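Local coordinates for putative peptidase (Chlamydophila abortus, PDB 3CE2), which probably acts as a zinc-dependent oligopeptidase of the M3B family that degrades small bioactive peptides, at residues S377-Y380 with D381-P384. Numbering follows the deposited sequence.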
loop_
_atom_site.group_PDB
_atom_site.type_symbol
_atom_site.label_atom_id
_atom_site.label_comp_id
_atom_site.label_asym_id
_atom_site.label_seq_id
_atom_site.Cartn_x
_atom_site.Cartn_y
_atom_site.Cartn_z
ATOM N N SER A 377 -4.183 -5.702 12.183
ATOM C CA SER A 377 -4.519 -7.020 11.709
ATOM C C SER A 377 -5.793 -7.421 12.422
ATOM O O SER A 377 -6.395 -6.613 13.112
ATOM C CB SER A 377 -3.361 -8.002 11.992
ATOM O OG SER A 377 -3.679 -9.320 11.588
ATOM N N GLY A 378 -6.192 -8.673 12.267
ATOM C CA GLY A 378 -7.426 -9.159 12.852
ATOM C C GLY A 378 -8.084 -9.928 11.745
ATOM O O GLY A 378 -7.521 -10.063 10.663
ATOM N N CYS A 379 -9.263 -10.461 11.995
ATOM C CA CYS A 379 -9.995 -11.098 10.907
ATOM C C CYS A 379 -11.445 -10.818 11.141
ATOM O O CYS A 379 -11.797 -10.060 12.061
ATOM C CB CYS A 379 -9.762 -12.608 10.884
ATOM S SG CYS A 379 -10.184 -13.363 12.468
ATOM N N TYR A 380 -12.280 -11.465 10.334
ATOM C CA TYR A 380 -13.709 -11.211 10.341
ATOM C C TYR A 380 -14.281 -11.320 11.734
ATOM O O TYR A 380 -15.127 -10.522 12.126
ATOM C CB TYR A 380 -14.431 -12.151 9.373
ATOM C CG TYR A 380 -15.848 -11.743 9.081
ATOM C CD1 TYR A 380 -16.124 -10.697 8.196
ATOM C CD2 TYR A 380 -16.920 -12.396 9.700
ATOM C CE1 TYR A 380 -17.431 -10.315 7.925
ATOM C CE2 TYR A 380 -18.232 -12.025 9.445
ATOM C CZ TYR A 380 -18.487 -10.986 8.551
ATOM O OH TYR A 380 -19.790 -10.621 8.293
ATOM N N ASP A 381 -13.767 -12.267 12.507
ATOM C CA ASP A 381 -14.341 -12.566 13.817
ATOM C C ASP A 381 -13.802 -11.768 15.018
ATOM O O ASP A 381 -14.438 -11.712 16.071
ATOM C CB ASP A 381 -14.298 -14.078 14.055
ATOM C CG ASP A 381 -15.223 -14.830 13.097
ATOM O OD1 ASP A 381 -16.446 -14.544 13.124
ATOM O OD2 ASP A 381 -14.736 -15.676 12.307
ATOM N N SER A 382 -12.658 -11.114 14.840
ATOM C CA SER A 382 -12.019 -10.362 15.920
ATOM C C SER A 382 -12.265 -8.864 15.804
ATOM O O SER A 382 -12.702 -8.377 14.766
ATOM C CB SER A 382 -10.516 -10.608 15.861
ATOM O OG SER A 382 -10.015 -10.443 14.534
ATOM N N HIS A 383 -11.962 -8.120 16.857
ATOM C CA HIS A 383 -11.842 -6.691 16.674
ATOM C C HIS A 383 -10.478 -6.491 16.023
ATOM O O HIS A 383 -9.756 -7.468 15.847
ATOM C CB HIS A 383 -12.025 -5.893 17.975
ATOM C CG HIS A 383 -11.442 -6.544 19.181
ATOM N ND1 HIS A 383 -12.222 -7.065 20.190
ATOM C CD2 HIS A 383 -10.157 -6.742 19.555
ATOM C CE1 HIS A 383 -11.444 -7.568 21.130
ATOM N NE2 HIS A 383 -10.185 -7.380 20.772
ATOM N N PRO A 384 -10.157 -5.252 15.588
ATOM C CA PRO A 384 -8.852 -5.059 14.963
ATOM C C PRO A 384 -7.755 -5.107 16.028
ATOM O O PRO A 384 -8.002 -4.835 17.201
ATOM C CB PRO A 384 -8.949 -3.663 14.348
ATOM C CG PRO A 384 -10.031 -2.977 15.099
ATOM C CD PRO A 384 -10.949 -4.011 15.644
#
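The flat groups of Tyr380 and Asp381, neighbours at the corner of a tight turn, stand almost perpendicular: ring and carboxylate planes are 87° apart, and OD1 of Asp381 lies 4.1 Å from CD2 of Tyr380. With CG opposite the backbone N and beside the carbonyl carbon (chi1 -166°), the Tyr380 ring carries its hydroxyl to a hydrogen bond with the carbonyl of Gln417. The Asp381 carboxylate turns to Arg81 of helix 66-96, whose NH2 forms a salt bridge with OD1 and should favour the charged form. Both corner residues therefore find their polar partners beyond the turn.

Between the arms, the backbone and a serine hydroxyl do the joining. The amide of Ser382 donates to Cys379 O at 3.1 Å. In return, Cys379 N points nearly straight (170°) at Ser382 OG, 2.6 Å away. A chi1 of 48° sets Ser382 OG between its own backbone N and carbonyl carbon, where it meets the amide. Cys379 SG lies 3.6 Å from Ser382 OG, and the cysteine side chain also touches Val88. Farther along, Pro384 CA makes a CH...O contact with Ser377 O.

This is a type I beta turn from Cys379 to Ser382 in the loop of a beta hairpin, joining antiparallel strands 375-377 and 385-387 of the M3 peptidase fold, with Pro384 near, but not touching, the HExxH motif, whose His402 and His406 bind zinc.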